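Local coordinates for nucleoporin NUP159 (Saccharomyces cerevisiae, PDB 1XIP), which serves as a component of the nuclear pore complex and, through its N-terminal beta-propeller domain, tethers the helicase Dbp5 to the pore for mRNA export, at residues A[177-180]-A[184-187]; A[198-203]-A[225-230]; A[247-252]-A[258-263]. All coordinates share one frame; numbering follows the deposited sequence.

Contact 1 (A[177-180]-A[184-187])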
loop_
_atom_site.group_PDB
_atom_site.type_symbol
_atom_site.label_atom_id
_atom_site.label_comp_id
_atom_site.label_asym_id
_atom_site.label_seq_id
_atom_site.Cartn_x
_atom_site.Cartn_y
_atom_site.Cartn_z
ATOM N N VAL A 177 7.744 -2.687 12.780
ATOM C CA VAL A 177 7.349 -4.087 12.792
ATOM C C VAL A 177 6.156 -4.261 13.753
ATOM O O VAL A 177 6.157 -3.708 14.862
ATOM C CB VAL A 177 8.566 -4.958 13.212
ATOM C CG1 VAL A 177 8.147 -6.294 13.748
ATOM C CG2 VAL A 177 9.539 -5.119 12.038
ATOM N N LEU A 178 5.119 -4.970 13.288
ATOM C CA LEU A 178 3.998 -5.392 14.125
ATOM C C LEU A 178 4.127 -6.889 14.376
ATOM O O LEU A 178 4.180 -7.681 13.424
ATOM C CB LEU A 178 2.664 -5.125 13.435
ATOM C CG LEU A 178 1.440 -4.700 14.273
ATOM C CD1 LEU A 178 0.149 -4.829 13.477
ATOM C CD2 LEU A 178 1.325 -5.435 15.615
ATOM N N LEU A 179 4.152 -7.275 15.651
ATOM C CA LEU A 179 4.361 -8.673 16.022
ATOM C C LEU A 179 3.067 -9.430 16.339
ATOM O O LEU A 179 2.035 -8.816 16.580
ATOM C CB LEU A 179 5.345 -8.763 17.197
ATOM C CG LEU A 179 6.751 -8.243 16.898
ATOM C CD1 LEU A 179 7.654 -8.309 18.125
ATOM C CD2 LEU A 179 7.345 -9.045 15.764
ATOM N N LYS A 180 3.150 -10.766 16.323
ATOM C CA LYS A 180 2.031 -11.669 16.685
ATOM C C LYS A 180 1.413 -11.417 18.066
ATOM O O LYS A 180 0.198 -11.536 18.238
ATOM C CB LYS A 180 2.474 -13.130 16.622
ATOM C CG LYS A 180 2.769 -13.635 15.244
ATOM C CD LYS A 180 3.084 -15.097 15.280
ATOM C CE LYS A 180 2.389 -15.830 14.162
ATOM N NZ LYS A 180 2.510 -17.313 14.364
ATOM N N PHE A 184 4.842 -3.668 19.163
ATOM C CA PHE A 184 5.467 -2.889 18.110
ATOM C C PHE A 184 6.966 -2.696 18.319
ATOM O O PHE A 184 7.457 -2.633 19.453
ATOM C CB PHE A 184 4.813 -1.525 18.044
ATOM C CG PHE A 184 3.394 -1.563 17.608
ATOM C CD1 PHE A 184 3.057 -1.262 16.292
ATOM C CD2 PHE A 184 2.385 -1.868 18.510
ATOM C CE1 PHE A 184 1.727 -1.285 15.876
ATOM C CE2 PHE A 184 1.061 -1.899 18.111
ATOM C CZ PHE A 184 0.725 -1.610 16.790
ATOM N N GLN A 185 7.686 -2.584 17.217
ATOM C CA GLN A 185 9.106 -2.313 17.263
ATOM C C GLN A 185 9.500 -1.393 16.135
ATOM O O GLN A 185 8.970 -1.475 15.033
ATOM C CB GLN A 185 9.888 -3.603 17.176
ATOM C CG GLN A 185 10.095 -4.280 18.511
ATOM C CD GLN A 185 10.891 -5.542 18.377
ATOM O OE1 GLN A 185 11.697 -5.671 17.454
ATOM N NE2 GLN A 185 10.669 -6.487 19.276
ATOM N N SER A 186 10.439 -0.513 16.420
ATOM C CA SER A 186 10.871 0.478 15.470
ATOM C C SER A 186 12.377 0.511 15.452
ATOM O O SER A 186 13.012 0.419 16.490
ATOM C CB SER A 186 10.317 1.841 15.864
ATOM O OG SER A 186 10.689 2.829 14.929
ATOM N N PHE A 187 12.957 0.628 14.267
ATOM C CA PHE A 187 14.412 0.631 14.136
ATOM C C PHE A 187 14.858 1.790 13.280
ATOM O O PHE A 187 14.176 2.174 12.334
ATOM C CB PHE A 187 14.903 -0.644 13.461
ATOM C CG PHE A 187 14.426 -1.917 14.105
ATOM C CD1 PHE A 187 15.296 -2.685 14.882
ATOM C CD2 PHE A 187 13.132 -2.385 13.890
ATOM C CE1 PHE A 187 14.874 -3.871 15.458
ATOM C CE2 PHE A 187 12.703 -3.565 14.462
ATOM C CZ PHE A 187 13.574 -4.311 15.247
#

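Contact 2 (A[198-203]-A[225-230])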
loop_
_atom_site.group_PDB
_atom_site.type_symbol
_atom_site.label_atom_id
_atom_site.label_comp_id
_atom_site.label_asym_id
_atom_site.label_seq_id
_atom_site.Cartn_x
_atom_site.Cartn_y
_atom_site.Cartn_z
ATOM N N PHE A 198 12.943 2.232 19.421
ATOM C CA PHE A 198 12.067 1.998 20.570
ATOM C C PHE A 198 11.212 0.735 20.423
ATOM O O PHE A 198 11.312 0.015 19.433
ATOM C CB PHE A 198 11.190 3.226 20.886
ATOM C CG PHE A 198 10.568 3.868 19.688
ATOM C CD1 PHE A 198 11.200 4.935 19.050
ATOM C CD2 PHE A 198 9.335 3.440 19.216
ATOM C CE1 PHE A 198 10.623 5.556 17.938
ATOM C CE2 PHE A 198 8.738 4.050 18.108
ATOM C CZ PHE A 198 9.387 5.112 17.463
ATOM N N GLU A 199 10.368 0.483 21.422
ATOM C CA GLU A 199 9.638 -0.770 21.557
ATOM C C GLU A 199 8.445 -0.520 22.458
ATOM O O GLU A 199 8.560 0.224 23.433
ATOM C CB GLU A 199 10.551 -1.801 22.209
ATOM C CG GLU A 199 10.099 -3.241 22.089
ATOM C CD GLU A 199 11.234 -4.215 22.355
ATOM O OE1 GLU A 199 11.891 -4.122 23.424
ATOM O OE2 GLU A 199 11.477 -5.075 21.487
ATOM N N PHE A 200 7.300 -1.126 22.148
ATOM C CA PHE A 200 6.148 -1.028 23.043
ATOM C C PHE A 200 5.073 -2.099 22.856
ATOM O O PHE A 200 4.989 -2.737 21.811
ATOM C CB PHE A 200 5.539 0.382 23.029
ATOM C CG PHE A 200 5.117 0.855 21.678
ATOM C CD1 PHE A 200 3.795 0.760 21.283
ATOM C CD2 PHE A 200 6.039 1.424 20.804
ATOM C CE1 PHE A 200 3.391 1.211 20.023
ATOM C CE2 PHE A 200 5.650 1.874 19.550
ATOM C CZ PHE A 200 4.318 1.771 19.160
ATOM N N SER A 201 4.272 -2.292 23.903
ATOM C CA SER A 201 3.155 -3.223 23.898
ATOM C C SER A 201 1.842 -2.465 23.775
ATOM O O SER A 201 1.824 -1.243 23.748
ATOM C CB SER A 201 3.161 -4.053 25.183
ATOM O OG SER A 201 3.323 -5.427 24.886
ATOM N N LEU A 202 0.745 -3.201 23.697
ATOM C CA LEU A 202 -0.588 -2.613 23.631
ATOM C C LEU A 202 -0.995 -2.012 24.970
ATOM O O LEU A 202 -0.620 -2.542 26.030
ATOM C CB LEU A 202 -1.605 -3.690 23.250
ATOM C CG LEU A 202 -2.379 -3.521 21.959
ATOM C CD1 LEU A 202 -1.410 -3.454 20.824
ATOM C CD2 LEU A 202 -3.311 -4.691 21.800
ATOM N N PRO A 203 -1.781 -0.930 24.937
ATOM C CA PRO A 203 -2.336 -0.358 26.160
ATOM C C PRO A 203 -3.267 -1.356 26.826
ATOM O O PRO A 203 -3.917 -2.157 26.139
ATOM C CB PRO A 203 -3.136 0.843 25.660
ATOM C CG PRO A 203 -2.633 1.114 24.359
ATOM C CD PRO A 203 -2.217 -0.183 23.752
ATOM N N GLN A 225 7.602 9.481 14.174
ATOM C CA GLN A 225 6.934 9.391 15.480
ATOM C C GLN A 225 5.534 8.727 15.502
ATOM O O GLN A 225 5.139 8.118 16.512
ATOM C CB GLN A 225 6.859 10.776 16.117
ATOM C CG GLN A 225 8.037 11.041 17.034
ATOM C CD GLN A 225 8.262 12.509 17.304
ATOM O OE1 GLN A 225 7.751 13.051 18.296
ATOM N NE2 GLN A 225 9.045 13.161 16.437
ATOM N N ASP A 226 4.795 8.859 14.397
ATOM C CA ASP A 226 3.455 8.282 14.273
ATOM C C ASP A 226 3.431 6.940 13.548
ATOM O O ASP A 226 4.249 6.676 12.664
ATOM C CB ASP A 226 2.510 9.229 13.528
ATOM C CG ASP A 226 2.694 10.687 13.915
ATOM O OD1 ASP A 226 3.390 10.986 14.927
ATOM O OD2 ASP A 226 2.168 11.609 13.236
ATOM N N PHE A 227 2.469 6.103 13.922
ATOM C CA PHE A 227 2.139 4.912 13.162
ATOM C C PHE A 227 0.623 4.768 13.083
ATOM O O PHE A 227 -0.122 5.312 13.904
ATOM C CB PHE A 227 2.752 3.647 13.775
ATOM C CG PHE A 227 4.198 3.788 14.175
ATOM C CD1 PHE A 227 5.210 3.485 13.277
ATOM C CD2 PHE A 227 4.546 4.209 15.463
ATOM C CE1 PHE A 227 6.553 3.609 13.640
ATOM C CE2 PHE A 227 5.889 4.350 15.837
ATOM C CZ PHE A 227 6.893 4.047 14.920
ATOM N N LEU A 228 0.172 4.037 12.077
ATOM C CA LEU A 228 -1.215 3.665 11.982
ATOM C C LEU A 228 -1.250 2.152 12.008
ATOM O O LEU A 228 -0.586 1.501 11.202
ATOM C CB LEU A 228 -1.793 4.213 10.681
ATOM C CG LEU A 228 -3.271 4.135 10.288
ATOM C CD1 LEU A 228 -3.396 3.455 8.965
ATOM C CD2 LEU A 228 -4.139 3.475 11.311
ATOM N N ALA A 229 -1.995 1.597 12.962
ATOM C CA ALA A 229 -2.100 0.145 13.142
ATOM C C ALA A 229 -3.526 -0.317 12.962
ATOM O O ALA A 229 -4.462 0.397 13.307
ATOM C CB ALA A 229 -1.607 -0.246 14.510
ATOM N N VAL A 230 -3.700 -1.520 12.437
ATOM C CA VAL A 230 -5.037 -2.077 12.328
ATOM C C VAL A 230 -5.126 -3.472 12.926
ATOM O O VAL A 230 -4.216 -4.286 12.764
ATOM C CB VAL A 230 -5.567 -2.070 10.887
ATOM C CG1 VAL A 230 -7.051 -2.457 10.874
ATOM C CG2 VAL A 230 -5.368 -0.698 10.234
#

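Contact 3 (A[247-252]-A[258-263])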
loop_
_atom_site.group_PDB
_atom_site.type_symbol
_atom_site.label_atom_id
_atom_site.label_comp_id
_atom_site.label_asym_id
_atom_site.label_seq_id
_atom_site.Cartn_x
_atom_site.Cartn_y
_atom_site.Cartn_z
ATOM N N LYS A 247 -10.339 -2.420 13.718
ATOM C CA LYS A 247 -10.104 -1.212 14.491
ATOM C C LYS A 247 -8.797 -0.540 14.114
ATOM O O LYS A 247 -7.753 -1.183 14.078
ATOM C CB LYS A 247 -10.133 -1.526 15.978
ATOM C CG LYS A 247 -11.527 -1.733 16.504
ATOM C CD LYS A 247 -11.544 -1.817 18.002
ATOM C CE LYS A 247 -12.957 -1.894 18.522
ATOM N NZ LYS A 247 -13.611 -0.560 18.470
HETATM N N MSE A 248 -8.862 0.760 13.836
HETATM C CA MSE A 248 -7.662 1.523 13.482
HETATM C C MSE A 248 -7.196 2.436 14.595
HETATM O O MSE A 248 -7.997 3.110 15.233
HETATM C CB MSE A 248 -7.843 2.340 12.202
HETATM C CG MSE A 248 -9.201 2.250 11.575
HETATM SE SE MSE A 248 -9.500 0.571 10.596
HETATM C CE MSE A 248 -8.479 0.960 8.998
ATOM N N TYR A 249 -5.883 2.463 14.804
ATOM C CA TYR A 249 -5.295 3.292 15.833
ATOM C C TYR A 249 -4.138 4.105 15.290
ATOM O O TYR A 249 -3.300 3.594 14.555
ATOM C CB TYR A 249 -4.826 2.430 17.002
ATOM C CG TYR A 249 -5.955 1.775 17.754
ATOM C CD1 TYR A 249 -6.525 2.383 18.871
ATOM C CD2 TYR A 249 -6.460 0.544 17.352
ATOM C CE1 TYR A 249 -7.555 1.770 19.557
ATOM C CE2 TYR A 249 -7.484 -0.059 18.022
ATOM C CZ TYR A 249 -8.028 0.544 19.122
ATOM O OH TYR A 249 -9.059 -0.100 19.789
ATOM N N ILE A 250 -4.108 5.377 15.648
ATOM C CA ILE A 250 -2.943 6.203 15.438
ATOM C C ILE A 250 -2.076 6.149 16.700
ATOM O O ILE A 250 -2.541 6.435 17.795
ATOM C CB ILE A 250 -3.369 7.634 15.139
ATOM C CG1 ILE A 250 -4.346 7.682 13.944
ATOM C CG2 ILE A 250 -2.141 8.527 14.955
ATOM C CD1 ILE A 250 -3.691 7.594 12.572
ATOM N N ILE A 251 -0.829 5.744 16.544
ATOM C CA ILE A 251 0.096 5.701 17.648
ATOM C C ILE A 251 1.100 6.827 17.471
ATOM O O ILE A 251 1.847 6.840 16.492
ATOM C CB ILE A 251 0.805 4.352 17.692
ATOM C CG1 ILE A 251 -0.204 3.231 17.928
ATOM C CG2 ILE A 251 1.884 4.345 18.776
ATOM C CD1 ILE A 251 0.115 1.939 17.167
ATOM N N LYS A 252 1.082 7.789 18.400
ATOM C CA LYS A 252 2.096 8.847 18.465
ATOM C C LYS A 252 2.994 8.492 19.616
ATOM O O LYS A 252 2.517 8.290 20.739
ATOM C CB LYS A 252 1.469 10.227 18.701
ATOM C CG LYS A 252 0.291 10.566 17.770
ATOM C CD LYS A 252 0.050 12.081 17.671
ATOM C CE LYS A 252 -1.093 12.396 16.695
ATOM N NZ LYS A 252 -1.781 13.715 16.946
ATOM N N ALA A 258 4.222 5.461 24.084
ATOM C CA ALA A 258 3.304 5.503 22.958
ATOM C C ALA A 258 1.888 5.803 23.437
ATOM O O ALA A 258 1.460 5.299 24.468
ATOM C CB ALA A 258 3.339 4.186 22.220
ATOM N N SER A 259 1.173 6.646 22.706
ATOM C CA SER A 259 -0.256 6.812 22.927
ATOM C C SER A 259 -1.029 6.234 21.741
ATOM O O SER A 259 -0.661 6.444 20.591
ATOM C CB SER A 259 -0.630 8.280 23.142
ATOM O OG SER A 259 0.436 9.136 22.809
ATOM N N PHE A 260 -2.096 5.504 22.024
ATOM C CA PHE A 260 -2.950 4.987 20.988
ATOM C C PHE A 260 -4.211 5.821 20.964
ATOM O O PHE A 260 -4.642 6.312 21.998
ATOM C CB PHE A 260 -3.305 3.543 21.289
ATOM C CG PHE A 260 -2.164 2.585 21.139
ATOM C CD1 PHE A 260 -2.289 1.477 20.314
ATOM C CD2 PHE A 260 -0.986 2.764 21.834
ATOM C CE1 PHE A 260 -1.248 0.562 20.174
ATOM C CE2 PHE A 260 0.063 1.863 21.695
ATOM C CZ PHE A 260 -0.074 0.754 20.863
ATOM N N GLN A 261 -4.803 5.988 19.782
ATOM C CA GLN A 261 -6.058 6.723 19.639
ATOM C C GLN A 261 -6.842 6.136 18.482
ATOM O O GLN A 261 -6.282 5.957 17.400
ATOM C CB GLN A 261 -5.775 8.191 19.333
ATOM C CG GLN A 261 -5.209 9.029 20.482
ATOM C CD GLN A 261 -4.789 10.411 20.011
ATOM O OE1 GLN A 261 -3.719 10.568 19.425
ATOM N NE2 GLN A 261 -5.643 11.407 20.236
ATOM N N GLU A 262 -8.134 5.869 18.695
ATOM C CA GLU A 262 -8.987 5.248 17.678
ATOM C C GLU A 262 -9.393 6.210 16.587
ATOM O O GLU A 262 -9.600 7.383 16.859
ATOM C CB GLU A 262 -10.264 4.709 18.303
ATOM C CG GLU A 262 -10.150 3.286 18.807
ATOM C CD GLU A 262 -11.280 2.381 18.332
ATOM O OE1 GLU A 262 -11.695 1.506 19.121
ATOM O OE2 GLU A 262 -11.732 2.526 17.172
ATOM N N THR A 263 -9.499 5.703 15.353
ATOM C CA THR A 263 -10.318 6.333 14.314
ATOM C C THR A 263 -11.347 5.377 13.793
ATOM O O THR A 263 -11.112 4.166 13.696
ATOM C CB THR A 263 -9.525 6.773 13.084
ATOM O OG1 THR A 263 -8.135 6.480 13.251
ATOM C CG2 THR A 263 -9.620 8.277 12.906
HETATM O O HOH W 1 -11.263 1.782 14.633
#

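Contact 1 (A[177-180]-A[184-187])
V177 and Q185 face each other as an antiparallel hydrogen-bonded pair, each using both backbone polar groups on the other: V177 N donates to Q185 O at 2.8 Å, and Q185 N to V177 O at 3.0 Å. V177 O also receives a CA-H...O contact from F184 CA at 3.4 Å, a secondary link next to the non-hydrogen-bonded pair L178-F184. The two short strand segments run at 156° to each other.

The second kind of interaction is carbon on aromatic. L178 and F184 lie side by side and point the same way. L178 CD2 sits over one face of the F184 ring, 4.2 Å from the centroid and shifted toward the rim, a CH-pi contact; L178 CG is 3.8 Å from F184 CE1. With CG beside its own backbone N (chi1 -67°), the F184 ring can reach back alongside L178.

These strands form the beta hairpin 174-179/184-190, the two inner strands of a four-stranded propeller blade. F184 looks out of this blade toward V219, A229 and F231 of the next sheet, and its ring lies nearly parallel to that of F200 on the adjoining strand. With an alanine at F184, L178 CD2 would probably lose the ring face it rests on, and a gap would be likely to open toward V219 and A229.

The remaining contacts lie on the face that carries V177 and Q185. V177 CG2 approaches F187 CE2 loosely, at 4.3 Å. L179 passes obliquely across the extended Q185 side chain, its CD1 lying 3.7 Å from Q185 NE2, a van der Waals touch of a methyl group on the amide nitrogen.

Contact 2 (A[198-203]-A[225-230])
F200 and F227 stand well apart in backbone terms, their CA atoms 12.2 Å from each other, and no hydrogen bond joins the two segments. This is packing between neighbouring blades of the beta-propeller: 193-200 is the outermost strand of one four-stranded sheet, while 226-232 lies inside the next. Residues 229-232, classed as the first FG repeat, belong here to that ordered strand.

Three phenylalanines bridge the distance. F198 and F200, two apart on their strand, both direct CB toward 225-230, and F227 directs its own back at them. F198 has CG in the crowded position between backbone N and carbonyl carbon (chi1 44°), and from there its ring extends to meet F227 coming from the opposite direction. The two rings touch rim to rim, each contacting the other near its own plane, so neither offers a face to the other. H253, from the strand beside 226-232, stacks on the F198 ring. F200 adds a lighter touch beside this pair, its CZ lying 4.4 Å from F227 CD2. At the closest point of the rim contact, F198 CE2 and F227 CE2 are 3.7 Å apart.

Contact 3 (A[247-252]-A[258-263])
I251 fits against F260 like a knuckle on a plate: the two side chains run side by side in the same direction, and I251 CG1 stands over the centre of the F260 ring, 3.6 Å from the centroid and 10° off its normal. I251 CD1 reaches on to F260 CE1 at 3.6 Å, while the other branch, CG2, anti to the backbone N, turns to A258 CB at 3.7 Å. One isoleucine thus fills the hollow between alanine and ring. Further along the same face F260 CB abuts Y249 CD1 at 4.2 Å.

At the rim K247 bends at its end to bring NZ onto E262 OE1, a 2.9 Å salt bridge made through the syn lone pair. The other carboxylate oxygen, OE2, accepts from a water that also donates to T263 O and accepts from M248 N, so this water links the backbone of both strands to the E262 carboxylate. On the opposite face T263 OG1 lies 4.0 Å from I250 CG1, close to CB of selenomethionine M248.

Backbone bonds run along the hairpin, and K252 O is gripped twice, by S259 N at 2.9 Å and S259 OG at 3.1 Å, from opposite faces of its carbonyl plane.

The pair sits between strand 226-232, which bonds to 246-254, and the N-terminal strand 4-5 beside 257-263. F200 of the preceding blade rests on I251 and A258, and L206 of helix 204-207 packs on Y249 and F260.

In the fold
Contacts 1 and 3 are hairpins within adjacent propeller blades, and contact 2 is the aromatic seam between those blades. Contacts 2 and 3 are buried, whereas contact 1 is only partly so. Chemistry divides by place, not burial: within a blade, 177-180/184-187 and 247-252/258-263 rest on antiparallel backbone bonding, the latter with a salt bridge and a water at its rim, while between blades 198-203/225-230 has apolar rings alone. Strand 193-200 carries contact 2 beside 184-190 of contact 1, and strand 226-232 pairs with 246-254 of contact 3. F184 ties all three together, its CZ lying 3.5 Å from A229 CB and 3.6 Å from I251 CD1.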